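Local coordinates for protein glycoside hydrolase (Streptococcus pneumoniae serotype 4, PDB 6ORH) that probably acts as an alpha-L-fucosidase of glycoside hydrolase family 29, removing fucose from host-derived carbohydrate antigens, at residues A[168-173]-A[190-195]; A[58-63]-A[69-74]; A[17-22]-A[249-254]. The protein carries 2 engineered substitutions. All blocks are in the same frame, centred on the assembly; numbering follows the deposited sequence.

Contact 1 of 3, residues A[168-173]-A[190-195]; sequences VWMNGA and ETIRDL. Engineered in segment 168-173: Asn171 (natural residue Asp). With GAL (beta-D-galactopyranose), chain C; FUC (alpha-L-fucopyranose), chain B; FUC (alpha-L-fucopyranose), chain D; EDO (1,2-ethanediol), chain F.
Val168 and Met170 meet Ile192 where strand 167-169 is backed by helix 185-196, within one beta-alpha-beta unit of the TIM-type barrel. It is a worked example of how a barrel strand divides its labour: residues facing out of the barrel pack on a helix, while Trp169 and the chain past the strand face the glycan. Both pairs meet tip to tip, and a single methyl of Ile192 answers both partners. With CG1 anti to the carbonyl carbon (chi1 -64°) and the chain extended beyond it, Ile192 places CD1 3.6 Å from Met170 CE and 4.0 Å from Val168 CG1. Met170 likewise spends its whole straight chain in reaching the helix, where Trp188 and Phe189 also touch it; Tyr146 of helix 139-154 adds a further wall. Trp169 serves the glycan side instead: CH2 comes 3.5 Å from C6 of the bound galactose, which sits at the ring edge, and NE1 is hydrogen-bonded to Glu255 OE1. Beyond the strand, Asn171, engineered in place of Asp, forms an Asx turn in which Ala173 N meets Asn171 OD1 at 2.9 Å, in the carbonyl plane and on a lone pair. Gly172 N donates to galactose O4 at 3.0 Å. The other end of the Asn171 amide donates from ND2 to O5 of the chain B fucose, 2.8 Å away and almost perfectly straight at 177°.

Contact 2 of 3, residues A[58-63]-A[69-74]; sequences EWVRVL and KKLILV
Val60 and Leu71 mark the closest pairing of helix 58-63 with strand 70-74, their CA atoms 7.9 Å apart. The two axes approach to 9.9 Å, and their N-to-C directions differ by 144°, the roughly antiparallel course expected when a helix on the outside of an alpha/beta barrel turns back into the next strand. Within this frame Leu71 is the central side chain. With CG anti to its own nitrogen (chi1 -177°), it crosses Val60 and Leu63 at about right angles, and Leu71 CD1 receives Val60 CG2 at 3.8 Å and Leu63 CD1 at 3.9 Å. Val60 and Leu63, about one turn apart, thus converge on one methyl. Further along, Leu73 CD1 stands 4.4 Å from CZ3 of Trp59, a looser and oblique approach; that indole stacks on Phe304 and is tied through NE1 to the carbonyl of Gly302. Away from the strand, Arg61 forms a side-on salt bridge with Glu58, NE to OE2 and NH2 to OE1, both at 2.8 Å, and its NH1 also pairs with Glu65. The seam between helix and strand is therefore apolar and buried, resting on van der Waals contact between aliphatic groups and one indole, not on directional bonds.

Contact 3 of 3, residues A[17-22]-A[249-254]; sequences AYLGDE and TIFSIG. With EDO (1,2-ethanediol), chain L.
First side-chain torsions send neighbouring residues Tyr18 and Leu19 of helix 13-21 to the same methyl of Ile253. Tyr18 carries its ring anti to the backbone nitrogen (chi1 -172°), whereas Leu19 sets CG anti to the carbonyl carbon (chi1 -73°); Ile253 makes the matching choice with CG1 (chi1 -65°) and extends CD1 into the angle between them. The principle illustrated is that one extended isoleucine can engage two successive helix residues. Ile253 CD1 lies 4.0 Å from Tyr18 CD2, approaching the ring at a slant, and equally 4.0 Å from Leu19 CG, here tip to tip. One methyl branch of Leu19 is used separately: Leu19 CD1 comes 4.0 Å from CZ of Phe251, the two side chains arriving from opposite directions and the ring again met obliquely. Everything that crosses is hydrocarbon. Polar groups find partners elsewhere: the Tyr18 hydroxyl is hydrogen-bonded to Glu255 OE2, and Leu19 O of the backbone accepts from O1 of an ethanediol, 2.7 Å away and probably from the crystallisation liquor. The helix ends at Asp21, and Glu22, with positive phi, leads into strand 23-27. Strand 250-259 is itself irregular at its start, Thr249 and Ile250 both facing Val227 in a classic beta bulge. The contact thus lays helix 13-21 against the beginning of strand 250-259, with Pro291, just ahead of strand 292-295, touching both Tyr18 and Ile253.

Overall arrangement
From the N terminus, helix 13-21 supplies the first half of contact 3, which waits more than two hundred residues for its partner. Contact 2 closes early, across the five residues between its segments, the end of helix 56-65 and a short turn. Contact 1 follows in series, joining strand 167-169 to helix 185-196 across a longer connection. Contact 3 then closes with strand 250-259, enclosing both of the others without crossing either. All three reach the same barrel sheet: contacts 1 and 2 clothe strands with outer helices, while contact 3 brings a distant early helix to a late strand. Packing of Trp169 on Ile72 links contacts 1 and 2, and a cation-pi contact of Lys70 with Tyr18 links contacts 2 and 3.

Contact 1 of 3, residues A[168-173]-A[190-195]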
loop_
_atom_site.group_PDB
_atom_site.type_symbol
_atom_site.label_atom_id
_atom_site.label_comp_id
_atom_site.label_asym_id
_atom_site.label_seq_id
_atom_site.Cartn_x
_atom_site.Cartn_y
_atom_site.Cartn_z
ATOM N N VAL A 168 -26.848 5.883 10.056
ATOM C CA VAL A 168 -27.662 6.413 8.962
ATOM C C VAL A 168 -26.700 6.740 7.820
ATOM O O VAL A 168 -25.679 7.365 8.083
ATOM C CB VAL A 168 -28.441 7.666 9.419
ATOM C CG1 VAL A 168 -29.126 8.345 8.230
ATOM C CG2 VAL A 168 -29.477 7.308 10.497
ATOM N N TRP A 169 -27.043 6.329 6.584
ATOM C CA TRP A 169 -26.153 6.521 5.442
ATOM C C TRP A 169 -26.751 7.556 4.491
ATOM O O TRP A 169 -27.867 7.366 3.970
ATOM C CB TRP A 169 -25.984 5.168 4.711
ATOM C CG TRP A 169 -24.560 4.702 4.618
ATOM C CD1 TRP A 169 -23.815 4.139 5.615
ATOM C CD2 TRP A 169 -23.720 4.708 3.448
ATOM N NE1 TRP A 169 -22.561 3.817 5.169
ATOM C CE2 TRP A 169 -22.492 4.110 3.829
ATOM C CE3 TRP A 169 -23.885 5.146 2.116
ATOM C CZ2 TRP A 169 -21.429 3.946 2.946
ATOM C CZ3 TRP A 169 -22.834 4.935 1.235
ATOM C CH2 TRP A 169 -21.615 4.389 1.661
ATOM N N MET A 170 -25.978 8.637 4.250
ATOM C CA MET A 170 -26.355 9.686 3.302
ATOM C C MET A 170 -25.334 9.714 2.164
ATOM O O MET A 170 -24.308 10.401 2.218
ATOM C CB MET A 170 -26.347 11.037 4.033
ATOM C CG MET A 170 -27.344 11.038 5.172
ATOM S SD MET A 170 -27.267 12.601 6.039
ATOM C CE MET A 170 -28.527 12.364 7.295
ATOM N N ASN A 171 -25.605 8.921 1.130
ATOM C CA ASN A 171 -24.696 8.796 0.001
ATOM C C ASN A 171 -24.464 10.160 -0.636
ATOM O O ASN A 171 -25.414 10.913 -0.791
ATOM C CB ASN A 171 -25.321 7.826 -1.017
ATOM C CG ASN A 171 -24.274 7.241 -1.925
ATOM O OD1 ASN A 171 -23.659 7.951 -2.717
ATOM N ND2 ASN A 171 -24.080 5.947 -1.853
ATOM N N GLY A 172 -23.203 10.464 -1.027
ATOM C CA GLY A 172 -22.937 11.766 -1.635
ATOM C C GLY A 172 -23.088 11.783 -3.168
ATOM O O GLY A 172 -22.957 12.858 -3.761
ATOM N N ALA A 173 -23.411 10.641 -3.787
ATOM C CA ALA A 173 -23.421 10.516 -5.250
ATOM C C ALA A 173 -24.630 11.214 -5.874
ATOM O O ALA A 173 -25.760 11.061 -5.408
ATOM C CB ALA A 173 -23.376 9.056 -5.669
ATOM N N GLU A 190 -30.026 16.971 13.588
ATOM C CA GLU A 190 -30.753 17.247 14.821
ATOM C C GLU A 190 -31.830 16.193 15.071
ATOM O O GLU A 190 -31.942 15.674 16.188
ATOM C CB GLU A 190 -31.375 18.642 14.759
ATOM C CG GLU A 190 -30.395 19.757 15.049
ATOM C CD GLU A 190 -30.982 21.144 14.819
ATOM O OE1 GLU A 190 -32.175 21.231 14.483
ATOM O OE2 GLU A 190 -30.245 22.128 14.950
ATOM N N THR A 191 -32.614 15.875 14.024
ATOM C CA THR A 191 -33.676 14.893 14.127
ATOM C C THR A 191 -33.084 13.516 14.444
ATOM O O THR A 191 -33.664 12.750 15.216
ATOM C CB THR A 191 -34.563 14.869 12.872
ATOM O OG1 THR A 191 -35.457 15.980 13.003
ATOM C CG2 THR A 191 -35.395 13.615 12.726
ATOM N N ILE A 192 -31.971 13.182 13.775
ATOM C CA ILE A 192 -31.344 11.883 14.028
ATOM C C ILE A 192 -30.951 11.772 15.502
ATOM O O ILE A 192 -31.161 10.719 16.117
ATOM C CB ILE A 192 -30.187 11.602 13.047
ATOM C CG1 ILE A 192 -30.748 11.509 11.623
ATOM C CG2 ILE A 192 -29.413 10.341 13.436
ATOM C CD1 ILE A 192 -29.673 11.563 10.559
ATOM N N ARG A 193 -30.404 12.849 16.074
ATOM C CA ARG A 193 -30.048 12.816 17.488
ATOM C C ARG A 193 -31.314 12.678 18.337
ATOM O O ARG A 193 -31.387 11.884 19.280
ATOM C CB ARG A 193 -29.300 14.099 17.857
ATOM C CG ARG A 193 -27.831 14.098 17.459
ATOM C CD ARG A 193 -27.029 15.278 17.987
ATOM N NE ARG A 193 -27.505 16.603 17.612
ATOM C CZ ARG A 193 -27.182 17.233 16.487
ATOM N NH1 ARG A 193 -26.397 16.652 15.594
ATOM N NH2 ARG A 193 -27.664 18.438 16.259
ATOM N N ASP A 194 -32.320 13.491 18.022
ATOM C CA ASP A 194 -33.536 13.524 18.824
ATOM C C ASP A 194 -34.120 12.118 18.922
ATOM O O ASP A 194 -34.626 11.717 19.972
ATOM C CB ASP A 194 -34.620 14.405 18.192
ATOM C CG ASP A 194 -34.399 15.908 18.242
ATOM O OD1 ASP A 194 -33.538 16.374 19.039
ATOM O OD2 ASP A 194 -35.089 16.615 17.458
ATOM N N LEU A 195 -34.032 11.346 17.829
ATOM C CA LEU A 195 -34.704 10.050 17.775
ATOM C C LEU A 195 -33.779 8.875 18.103
ATOM O O LEU A 195 -34.289 7.818 18.508
ATOM C CB LEU A 195 -35.332 9.872 16.388
ATOM C CG LEU A 195 -36.432 10.868 16.039
ATOM C CD1 LEU A 195 -36.939 10.571 14.655
ATOM C CD2 LEU A 195 -37.601 10.715 17.029
HETATM C C1 GAL C . -19.442 7.885 -3.883
HETATM C C2 GAL C . -19.792 9.296 -3.361
HETATM C C3 GAL C . -19.453 9.433 -1.869
HETATM C C4 GAL C . -19.914 8.219 -1.055
HETATM C C5 GAL C . -19.385 6.956 -1.750
HETATM C C6 GAL C . -19.750 5.672 -1.043
HETATM O O2 GAL C . -19.026 10.269 -4.089
HETATM O O3 GAL C . -20.011 10.670 -1.344
HETATM O O4 GAL C . -21.366 8.154 -0.972
HETATM O O5 GAL C . -20.024 6.885 -3.048
HETATM O O6 GAL C . -19.013 4.576 -1.650
HETATM C C1 FUC B . -22.372 5.325 -4.748
HETATM C C2 FUC B . -23.736 4.978 -5.320
HETATM C C3 FUC B . -23.758 3.476 -5.579
HETATM C C4 FUC B . -23.639 2.717 -4.253
HETATM C C5 FUC B . -22.322 3.164 -3.571
HETATM C C6 FUC B . -22.191 2.611 -2.163
HETATM O O2 FUC B . -23.874 5.700 -6.557
HETATM O O3 FUC B . -24.989 3.135 -6.243
HETATM O O4 FUC B . -24.813 3.004 -3.441
HETATM O O5 FUC B . -22.206 4.641 -3.494
HETATM C C1 FUC D . -19.751 11.462 -4.402
HETATM C C2 FUC D . -18.707 12.593 -4.480
HETATM C C3 FUC D . -17.848 12.384 -5.747
HETATM C C4 FUC D . -18.703 12.347 -6.994
HETATM C C5 FUC D . -19.697 11.207 -6.827
HETATM C C6 FUC D . -20.676 11.064 -7.986
HETATM O O2 FUC D . -17.928 12.550 -3.312
HETATM O O3 FUC D . -16.847 13.405 -5.915
HETATM O O4 FUC D . -19.423 13.581 -7.173
HETATM O O5 FUC D . -20.431 11.466 -5.636
HETATM C C1 EDO F . -22.276 17.186 13.292
HETATM O O1 EDO F . -22.182 18.337 12.467
HETATM C C2 EDO F . -23.308 17.342 14.339
HETATM O O2 EDO F . -24.357 18.263 14.022
#

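Contact 2 of 3, residues A[58-63]-A[69-74]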
loop_
_atom_site.group_PDB
_atom_site.type_symbol
_atom_site.label_atom_id
_atom_site.label_comp_id
_atom_site.label_asym_id
_atom_site.label_seq_id
_atom_site.Cartn_x
_atom_site.Cartn_y
_atom_site.Cartn_z
ATOM N N GLU A 58 -33.191 -15.127 6.479
ATOM C CA GLU A 58 -32.019 -15.822 5.955
ATOM C C GLU A 58 -30.880 -14.835 5.709
ATOM O O GLU A 58 -29.728 -15.195 5.898
ATOM C CB GLU A 58 -32.323 -16.587 4.662
ATOM C CG GLU A 58 -33.045 -17.888 4.981
ATOM C CD GLU A 58 -32.168 -18.798 5.818
ATOM O OE1 GLU A 58 -31.220 -19.376 5.234
ATOM O OE2 GLU A 58 -32.416 -18.921 7.049
ATOM N N TRP A 59 -31.206 -13.595 5.291
ATOM C CA TRP A 59 -30.138 -12.618 5.113
ATOM C C TRP A 59 -29.467 -12.401 6.464
ATOM O O TRP A 59 -28.242 -12.464 6.584
ATOM C CB TRP A 59 -30.670 -11.270 4.615
ATOM C CG TRP A 59 -31.454 -11.273 3.336
ATOM C CD1 TRP A 59 -31.656 -12.302 2.449
ATOM C CD2 TRP A 59 -32.157 -10.133 2.816
ATOM N NE1 TRP A 59 -32.449 -11.857 1.415
ATOM C CE2 TRP A 59 -32.767 -10.531 1.617
ATOM C CE3 TRP A 59 -32.323 -8.797 3.253
ATOM C CZ2 TRP A 59 -33.537 -9.647 0.854
ATOM C CZ3 TRP A 59 -33.069 -7.924 2.488
ATOM C CH2 TRP A 59 -33.694 -8.349 1.309
ATOM N N VAL A 60 -30.294 -12.129 7.492
ATOM C CA VAL A 60 -29.736 -11.834 8.801
ATOM C C VAL A 60 -29.016 -13.052 9.389
ATOM O O VAL A 60 -27.920 -12.894 9.944
ATOM C CB VAL A 60 -30.822 -11.300 9.752
ATOM C CG1 VAL A 60 -30.273 -11.130 11.175
ATOM C CG2 VAL A 60 -31.427 -10.002 9.218
ATOM N N ARG A 61 -29.620 -14.254 9.279
ATOM C CA ARG A 61 -29.013 -15.444 9.885
ATOM C C ARG A 61 -27.609 -15.673 9.313
ATOM O O ARG A 61 -26.654 -15.884 10.064
ATOM C CB ARG A 61 -29.892 -16.683 9.661
ATOM C CG ARG A 61 -29.285 -17.938 10.292
ATOM C CD ARG A 61 -30.137 -19.175 9.999
ATOM N NE ARG A 61 -30.116 -19.579 8.595
ATOM C CZ ARG A 61 -29.136 -20.291 8.013
ATOM N NH1 ARG A 61 -28.092 -20.708 8.729
ATOM N NH2 ARG A 61 -29.218 -20.578 6.728
ATOM N N VAL A 62 -27.476 -15.620 7.992
ATOM C CA VAL A 62 -26.200 -15.893 7.349
ATOM C C VAL A 62 -25.198 -14.813 7.751
ATOM O O VAL A 62 -24.060 -15.117 8.103
ATOM C CB VAL A 62 -26.325 -16.043 5.825
ATOM C CG1 VAL A 62 -24.963 -15.955 5.141
ATOM C CG2 VAL A 62 -26.963 -17.398 5.499
ATOM N N LEU A 63 -25.636 -13.551 7.740
ATOM C CA LEU A 63 -24.702 -12.502 8.163
ATOM C C LEU A 63 -24.259 -12.675 9.620
ATOM O O LEU A 63 -23.090 -12.471 9.936
ATOM C CB LEU A 63 -25.339 -11.128 7.918
ATOM C CG LEU A 63 -25.581 -10.781 6.453
ATOM C CD1 LEU A 63 -26.391 -9.487 6.337
ATOM C CD2 LEU A 63 -24.258 -10.695 5.692
ATOM N N LYS A 69 -21.742 -7.659 12.408
ATOM C CA LYS A 69 -22.311 -7.112 13.639
ATOM C C LYS A 69 -23.312 -5.993 13.353
ATOM O O LYS A 69 -24.056 -5.582 14.258
ATOM C CB LYS A 69 -21.204 -6.614 14.578
ATOM C CG LYS A 69 -20.170 -7.679 14.915
ATOM C CD LYS A 69 -20.831 -8.855 15.598
ATOM C CE LYS A 69 -19.827 -9.932 15.958
ATOM N NZ LYS A 69 -20.503 -11.209 16.303
ATOM N N LYS A 70 -23.430 -5.620 12.073
ATOM C CA LYS A 70 -24.326 -4.548 11.674
ATOM C C LYS A 70 -24.739 -4.798 10.228
ATOM O O LYS A 70 -23.970 -5.347 9.448
ATOM C CB LYS A 70 -23.620 -3.195 11.814
ATOM C CG LYS A 70 -24.439 -1.983 11.369
ATOM C CD LYS A 70 -23.882 -0.661 11.916
ATOM C CE LYS A 70 -22.418 -0.450 11.609
ATOM N NZ LYS A 70 -21.928 0.738 12.356
ATOM N N LEU A 71 -25.996 -4.464 9.920
ATOM C CA LEU A 71 -26.566 -4.614 8.584
ATOM C C LEU A 71 -27.131 -3.252 8.178
ATOM O O LEU A 71 -28.064 -2.762 8.843
ATOM C CB LEU A 71 -27.672 -5.687 8.668
ATOM C CG LEU A 71 -28.391 -6.093 7.377
ATOM C CD1 LEU A 71 -29.325 -7.268 7.646
ATOM C CD2 LEU A 71 -29.190 -4.948 6.721
ATOM N N ILE A 72 -26.531 -2.658 7.124
ATOM C CA ILE A 72 -27.010 -1.391 6.577
ATOM C C ILE A 72 -27.883 -1.659 5.353
ATOM O O ILE A 72 -27.404 -2.116 4.324
ATOM C CB ILE A 72 -25.838 -0.433 6.289
ATOM C CG1 ILE A 72 -24.936 -0.299 7.522
ATOM C CG2 ILE A 72 -26.370 0.933 5.842
ATOM C CD1 ILE A 72 -23.779 0.676 7.353
ATOM N N LEU A 73 -29.186 -1.349 5.479
ATOM C CA LEU A 73 -30.158 -1.665 4.442
ATOM C C LEU A 73 -30.449 -0.422 3.605
ATOM O O LEU A 73 -30.894 0.620 4.117
ATOM C CB LEU A 73 -31.464 -2.096 5.146
ATOM C CG LEU A 73 -32.599 -2.487 4.191
ATOM C CD1 LEU A 73 -32.196 -3.727 3.367
ATOM C CD2 LEU A 73 -33.856 -2.833 5.013
ATOM N N VAL A 74 -30.327 -0.586 2.276
ATOM C CA VAL A 74 -30.858 0.423 1.368
ATOM C C VAL A 74 -32.384 0.370 1.401
ATOM O O VAL A 74 -32.976 -0.667 1.084
ATOM C CB VAL A 74 -30.319 0.196 -0.052
ATOM C CG1 VAL A 74 -31.037 1.090 -1.077
ATOM C CG2 VAL A 74 -28.816 0.452 -0.066
#

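Contact 3 of 3, residues A[17-22]-A[249-254]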
loop_
_atom_site.group_PDB
_atom_site.type_symbol
_atom_site.label_atom_id
_atom_site.label_comp_id
_atom_site.label_asym_id
_atom_site.label_seq_id
_atom_site.Cartn_x
_atom_site.Cartn_y
_atom_site.Cartn_z
ATOM N N ALA A 17 -17.457 1.659 19.611
ATOM C CA ALA A 17 -18.178 0.399 19.541
ATOM C C ALA A 17 -18.080 -0.172 18.120
ATOM O O ALA A 17 -17.881 -1.381 17.896
ATOM C CB ALA A 17 -19.601 0.606 20.032
ATOM N N TYR A 18 -18.238 0.712 17.127
ATOM C CA TYR A 18 -18.141 0.252 15.751
ATOM C C TYR A 18 -16.731 -0.267 15.448
ATOM O O TYR A 18 -16.591 -1.300 14.770
ATOM C CB TYR A 18 -18.512 1.403 14.805
ATOM C CG TYR A 18 -18.650 1.077 13.336
ATOM C CD1 TYR A 18 -18.812 -0.229 12.861
ATOM C CD2 TYR A 18 -18.681 2.115 12.401
ATOM C CE1 TYR A 18 -18.964 -0.487 11.509
ATOM C CE2 TYR A 18 -18.867 1.869 11.054
ATOM C CZ TYR A 18 -19.029 0.565 10.606
ATOM O OH TYR A 18 -19.244 0.354 9.281
ATOM N N LEU A 19 -15.686 0.460 15.913
ATOM C CA LEU A 19 -14.321 0.023 15.666
ATOM C C LEU A 19 -14.110 -1.376 16.251
ATOM O O LEU A 19 -13.447 -2.209 15.639
ATOM C CB LEU A 19 -13.342 1.050 16.265
ATOM C CG LEU A 19 -13.308 2.345 15.436
ATOM C CD1 LEU A 19 -12.602 3.441 16.228
ATOM C CD2 LEU A 19 -12.563 2.083 14.140
ATOM N N GLY A 20 -14.687 -1.592 17.430
ATOM C CA GLY A 20 -14.600 -2.883 18.108
ATOM C C GLY A 20 -15.305 -4.008 17.337
ATOM O O GLY A 20 -14.844 -5.163 17.300
ATOM N N ASP A 21 -16.423 -3.676 16.705
ATOM C CA ASP A 21 -17.240 -4.648 15.983
ATOM C C ASP A 21 -16.609 -5.078 14.656
ATOM O O ASP A 21 -16.819 -6.213 14.238
ATOM C CB ASP A 21 -18.654 -4.101 15.754
ATOM C CG ASP A 21 -19.537 -4.185 16.999
ATOM O OD1 ASP A 21 -19.130 -4.859 17.982
ATOM O OD2 ASP A 21 -20.584 -3.552 16.992
ATOM N N GLU A 22 -15.938 -4.147 13.945
ATOM C CA GLU A 22 -15.094 -4.444 12.790
ATOM C C GLU A 22 -15.844 -4.704 11.480
ATOM O O GLU A 22 -15.374 -4.268 10.417
ATOM C CB GLU A 22 -14.119 -5.608 13.042
ATOM C CG GLU A 22 -13.208 -5.381 14.236
ATOM C CD GLU A 22 -12.205 -6.517 14.454
ATOM O OE1 GLU A 22 -12.524 -7.660 14.074
ATOM O OE2 GLU A 22 -11.184 -6.260 15.084
ATOM N N THR A 249 -9.602 17.833 13.548
ATOM C CA THR A 249 -10.271 18.477 14.673
ATOM C C THR A 249 -11.415 17.634 15.247
ATOM O O THR A 249 -11.849 17.916 16.367
ATOM C CB THR A 249 -10.743 19.901 14.320
ATOM O OG1 THR A 249 -11.529 19.792 13.137
ATOM C CG2 THR A 249 -9.566 20.813 14.054
ATOM N N ILE A 250 -11.951 16.664 14.473
ATOM C CA ILE A 250 -13.000 15.764 14.934
ATOM C C ILE A 250 -12.536 14.331 14.698
ATOM O O ILE A 250 -11.795 14.068 13.754
ATOM C CB ILE A 250 -14.364 15.994 14.232
ATOM C CG1 ILE A 250 -14.281 15.633 12.746
ATOM C CG2 ILE A 250 -14.819 17.450 14.425
ATOM C CD1 ILE A 250 -15.640 15.503 12.006
ATOM N N PHE A 251 -12.963 13.426 15.603
ATOM C CA PHE A 251 -12.732 11.997 15.367
ATOM C C PHE A 251 -13.698 11.531 14.280
ATOM O O PHE A 251 -14.899 11.837 14.327
ATOM C CB PHE A 251 -12.908 11.206 16.665
ATOM C CG PHE A 251 -12.324 9.808 16.585
ATOM C CD1 PHE A 251 -12.992 8.801 15.893
ATOM C CD2 PHE A 251 -11.070 9.527 17.101
ATOM C CE1 PHE A 251 -12.436 7.520 15.780
ATOM C CE2 PHE A 251 -10.525 8.246 16.996
ATOM C CZ PHE A 251 -11.205 7.237 16.341
ATOM N N SER A 252 -13.150 10.788 13.300
ATOM C CA SER A 252 -13.927 10.452 12.110
ATOM C C SER A 252 -13.482 9.059 11.661
ATOM O O SER A 252 -12.286 8.871 11.441
ATOM C CB SER A 252 -13.605 11.494 11.023
ATOM O OG SER A 252 -14.146 11.070 9.754
ATOM N N ILE A 253 -14.433 8.113 11.560
ATOM C CA ILE A 253 -14.085 6.790 11.016
ATOM C C ILE A 253 -14.159 6.830 9.486
ATOM O O ILE A 253 -15.241 7.133 8.956
ATOM C CB ILE A 253 -15.075 5.759 11.562
ATOM C CG1 ILE A 253 -14.932 5.618 13.083
ATOM C CG2 ILE A 253 -14.931 4.412 10.850
ATOM C CD1 ILE A 253 -16.025 4.782 13.706
ATOM N N GLY A 254 -13.055 6.464 8.816
ATOM C CA GLY A 254 -13.081 6.298 7.351
ATOM C C GLY A 254 -13.588 4.892 7.009
ATOM O O GLY A 254 -12.809 3.938 6.915
HETATM C C1 EDO L . -11.696 -1.277 13.220
HETATM O O1 EDO L . -12.992 -1.732 13.027
HETATM C C2 EDO L . -10.910 -2.496 13.017
HETATM O O2 EDO L . -9.594 -2.279 13.055
#